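Local coordinates for protein exopolygalacturonate lyase (Vibrio vulnificus, PDB 5A29) that probably cleaves polygalacturonate, the backbone of pectin, by beta-elimination, and binds manganese, at residues A[509-517]-A[562-570]. Numbering follows the deposited sequence.
Sequences NPRYLNASI and TNEIYKQTR
Tyr512 and Thr569 form a single antiparallel beta bridge that fastens the C-terminal tail to the chain just ahead of strand 514-516, a worked example of how a short backbone bridge, backed by side chains and waters, holds a chain terminus. They are a non-hydrogen-bonded pair, so the bonds fall on their neighbours: Leu513 N donates to Gln568 O at 2.9 Å, and Arg570 N to Arg511 O at 3.0 Å. Strand 514-516 itself pairs antiparallel with strand 60-62, which places the tail beside a small two-stranded sheet, away from the manganese site.

The Tyr512 side chain then runs along the turn Ile565-Gln568. Tyr512 CB lies 3.9 Å from Gln568 O. Because CG stands beside the backbone N, anti to the carbonyl carbon (chi1 -70°), the ring lies against the turn's carbonyls: Tyr566 O sits over the centre of one face, 3.7 Å from Tyr512 CG, while Asn509 CB lies toward the rim of the opposite face. Further out, Tyr512 CE1 approaches Lys567 O obliquely at 3.6 Å, and Tyr512 OH ends 4.0 Å from Lys567 CG, the two side chains running side by side in the same direction.

Tyr566 packs against strand 514-516, with Ser516 CB over one face of its ring in a CH-pi contact and Asn514 O in plane at the ring edge. Two waters bridge the backbones. One accepts from Asn514 N and donates to Ile565 O and Gln568 O; the other donates to Asn514 O and Tyr566 O. The buried amide of Asn514 completes the grip: ND2 gives a nearly straight 2.9 Å bond to Ile565 O, arriving above the carbonyl plane, while Gln568 N reaches that same oxygen from the opposite face.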
loop_
_atom_site.group_PDB
_atom_site.type_symbol
_atom_site.label_atom_id
_atom_site.label_comp_id
_atom_site.label_asym_id
_atom_site.label_seq_id
_atom_site.Cartn_x
_atom_site.Cartn_y
_atom_site.Cartn_z
ATOM N N ASN A 509 14.851 11.340 5.813
ATOM C CA ASN A 509 16.066 12.138 5.500
ATOM C C ASN A 509 16.174 13.094 6.688
ATOM O O ASN A 509 15.168 13.727 7.038
ATOM C CB ASN A 509 15.801 12.986 4.215
ATOM C CG ASN A 509 17.018 13.843 3.788
ATOM O OD1 ASN A 509 17.763 14.365 4.619
ATOM N ND2 ASN A 509 17.196 13.995 2.484
ATOM N N PRO A 510 17.376 13.237 7.309
ATOM C CA PRO A 510 17.421 14.112 8.518
ATOM C C PRO A 510 17.193 15.592 8.210
ATOM O O PRO A 510 16.903 16.392 9.092
ATOM C CB PRO A 510 18.846 13.884 9.086
ATOM C CG PRO A 510 19.615 13.151 8.049
ATOM C CD PRO A 510 18.647 12.537 7.049
ATOM N N ARG A 511 17.288 15.973 6.939
ATOM C CA ARG A 511 16.950 17.391 6.566
ATOM C C ARG A 511 15.497 17.674 6.535
ATOM O O ARG A 511 15.096 18.802 6.437
ATOM C CB ARG A 511 17.546 17.723 5.181
ATOM C CG ARG A 511 19.027 17.577 5.179
ATOM C CD ARG A 511 19.627 18.041 3.822
ATOM N NE ARG A 511 21.002 17.974 4.117
ATOM C CZ ARG A 511 21.683 18.979 4.644
ATOM N NH1 ARG A 511 21.140 20.180 4.743
ATOM N NH2 ARG A 511 22.915 18.727 5.010
ATOM N N TYR A 512 14.630 16.656 6.522
ATOM C CA TYR A 512 13.203 16.967 6.516
ATOM C C TYR A 512 12.680 17.619 7.763
ATOM O O TYR A 512 13.007 17.231 8.882
ATOM C CB TYR A 512 12.318 15.688 6.292
ATOM C CG TYR A 512 12.419 15.125 4.890
ATOM C CD1 TYR A 512 12.592 15.981 3.761
ATOM C CD2 TYR A 512 12.253 13.736 4.664
ATOM C CE1 TYR A 512 12.673 15.460 2.479
ATOM C CE2 TYR A 512 12.249 13.205 3.367
ATOM C CZ TYR A 512 12.490 14.071 2.285
ATOM O OH TYR A 512 12.527 13.537 1.027
ATOM N N LEU A 513 11.769 18.563 7.553
ATOM C CA LEU A 513 11.151 19.340 8.618
ATOM C C LEU A 513 10.037 18.600 9.346
ATOM O O LEU A 513 9.868 18.660 10.586
ATOM C CB LEU A 513 10.602 20.656 7.992
ATOM C CG LEU A 513 9.845 21.581 8.948
ATOM C CD1 LEU A 513 10.792 21.950 10.104
ATOM C CD2 LEU A 513 9.386 22.883 8.213
ATOM N N ASN A 514 9.210 17.887 8.587
ATOM C CA ASN A 514 7.945 17.397 9.174
ATOM C C ASN A 514 7.865 15.863 9.200
ATOM O O ASN A 514 8.219 15.242 8.185
ATOM C CB ASN A 514 6.778 17.875 8.283
ATOM C CG ASN A 514 6.631 19.383 8.286
ATOM O OD1 ASN A 514 6.491 19.979 9.384
ATOM N ND2 ASN A 514 6.637 20.017 7.062
ATOM N N ALA A 515 7.461 15.285 10.331
ATOM C CA ALA A 515 7.480 13.824 10.475
ATOM C C ALA A 515 6.033 13.330 10.316
ATOM O O ALA A 515 5.123 13.948 10.825
ATOM C CB ALA A 515 7.996 13.416 11.867
ATOM N N SER A 516 5.836 12.199 9.632
ATOM C CA SER A 516 4.503 11.555 9.576
ATOM C C SER A 516 4.379 10.523 10.665
ATOM O O SER A 516 5.271 9.710 10.875
ATOM C CB SER A 516 4.291 10.842 8.178
ATOM O OG SER A 516 3.168 9.976 8.319
ATOM N N ILE A 517 3.254 10.490 11.359
ATOM C CA ILE A 517 3.082 9.434 12.342
ATOM C C ILE A 517 2.679 8.082 11.726
ATOM O O ILE A 517 2.462 7.107 12.447
ATOM C CB ILE A 517 2.042 9.788 13.441
ATOM C CG1 ILE A 517 0.581 9.778 12.919
ATOM C CG2 ILE A 517 2.338 11.146 14.041
ATOM C CD1 ILE A 517 -0.388 9.747 14.091
ATOM N N THR A 562 2.274 14.617 0.752
ATOM C CA THR A 562 3.524 13.901 0.546
ATOM C C THR A 562 4.633 14.825 0.127
ATOM O O THR A 562 5.738 14.701 0.595
ATOM C CB THR A 562 3.304 12.855 -0.592
ATOM O OG1 THR A 562 2.061 12.177 -0.299
ATOM C CG2 THR A 562 4.383 11.798 -0.568
ATOM N N ASN A 563 4.344 15.760 -0.779
ATOM C CA ASN A 563 5.351 16.683 -1.218
ATOM C C ASN A 563 5.250 17.996 -0.447
ATOM O O ASN A 563 6.238 18.444 0.112
ATOM C CB ASN A 563 5.162 16.980 -2.689
ATOM C CG ASN A 563 6.247 17.875 -3.210
ATOM O OD1 ASN A 563 7.422 17.488 -3.243
ATOM N ND2 ASN A 563 5.878 19.100 -3.580
ATOM N N GLU A 564 4.057 18.589 -0.405
ATOM C CA GLU A 564 3.882 19.980 0.095
ATOM C C GLU A 564 4.182 20.068 1.586
ATOM O O GLU A 564 4.532 21.157 2.078
ATOM C CB GLU A 564 2.451 20.504 -0.144
ATOM C CG GLU A 564 2.094 20.547 -1.654
ATOM C CD GLU A 564 3.191 21.160 -2.530
ATOM O OE1 GLU A 564 3.571 22.328 -2.302
ATOM O OE2 GLU A 564 3.707 20.498 -3.444
ATOM N N ILE A 565 3.971 18.962 2.308
ATOM C CA ILE A 565 4.318 18.891 3.727
ATOM C C ILE A 565 5.582 18.044 4.004
ATOM O O ILE A 565 6.591 18.559 4.503
ATOM C CB ILE A 565 3.147 18.432 4.587
ATOM C CG1 ILE A 565 1.988 19.434 4.443
ATOM C CG2 ILE A 565 3.586 18.167 6.036
ATOM C CD1 ILE A 565 0.677 19.032 5.081
ATOM N N TYR A 566 5.553 16.758 3.638
ATOM C CA TYR A 566 6.517 15.817 4.161
ATOM C C TYR A 566 7.855 15.835 3.465
ATOM O O TYR A 566 8.803 15.164 3.956
ATOM C CB TYR A 566 5.922 14.372 4.273
ATOM C CG TYR A 566 4.744 14.378 5.218
ATOM C CD1 TYR A 566 4.939 14.510 6.598
ATOM C CD2 TYR A 566 3.440 14.362 4.736
ATOM C CE1 TYR A 566 3.879 14.517 7.470
ATOM C CE2 TYR A 566 2.373 14.374 5.590
ATOM C CZ TYR A 566 2.614 14.479 6.959
ATOM O OH TYR A 566 1.573 14.502 7.825
ATOM N N LYS A 567 7.978 16.598 2.375
ATOM C CA LYS A 567 9.296 16.780 1.738
ATOM C C LYS A 567 9.907 18.191 1.954
ATOM O O LYS A 567 10.993 18.452 1.470
ATOM C CB LYS A 567 9.271 16.494 0.213
ATOM C CG LYS A 567 9.037 15.026 -0.118
ATOM C CD LYS A 567 9.115 14.855 -1.615
ATOM C CE LYS A 567 9.084 13.395 -1.912
ATOM N NZ LYS A 567 9.230 13.237 -3.385
ATOM N N GLN A 568 9.241 19.007 2.721
ATOM C CA GLN A 568 9.820 20.321 3.115
ATOM C C GLN A 568 11.106 20.109 3.977
ATOM O O GLN A 568 11.246 19.120 4.763
ATOM C CB GLN A 568 8.765 21.113 3.904
ATOM C CG GLN A 568 7.538 21.476 3.072
ATOM C CD GLN A 568 7.931 22.071 1.716
ATOM O OE1 GLN A 568 8.519 23.142 1.682
ATOM N NE2 GLN A 568 7.663 21.343 0.596
ATOM N N THR A 569 12.060 21.014 3.823
ATOM C CA THR A 569 13.330 20.840 4.517
ATOM C C THR A 569 13.385 21.902 5.606
ATOM O O THR A 569 12.590 22.856 5.601
ATOM C CB THR A 569 14.527 20.927 3.587
ATOM O OG1 THR A 569 14.387 22.091 2.785
ATOM C CG2 THR A 569 14.619 19.674 2.673
ATOM N N ARG A 570 14.203 21.652 6.619
ATOM C CA ARG A 570 14.174 22.487 7.823
ATOM C C ARG A 570 15.139 23.671 7.581
ATOM O O ARG A 570 16.071 23.546 6.767
ATOM C CB ARG A 570 14.535 21.690 9.112
ATOM C CG ARG A 570 15.447 20.530 8.891
ATOM C CD ARG A 570 16.336 20.187 10.077
ATOM N NE ARG A 570 15.816 20.681 11.329
ATOM C CZ ARG A 570 16.588 20.985 12.358
ATOM N NH1 ARG A 570 17.877 20.794 12.261
ATOM N NH2 ARG A 570 16.058 21.382 13.506
HETATM O O HOH W 1 9.350 17.584 5.786
HETATM O O HOH W 2 9.089 13.655 6.105
#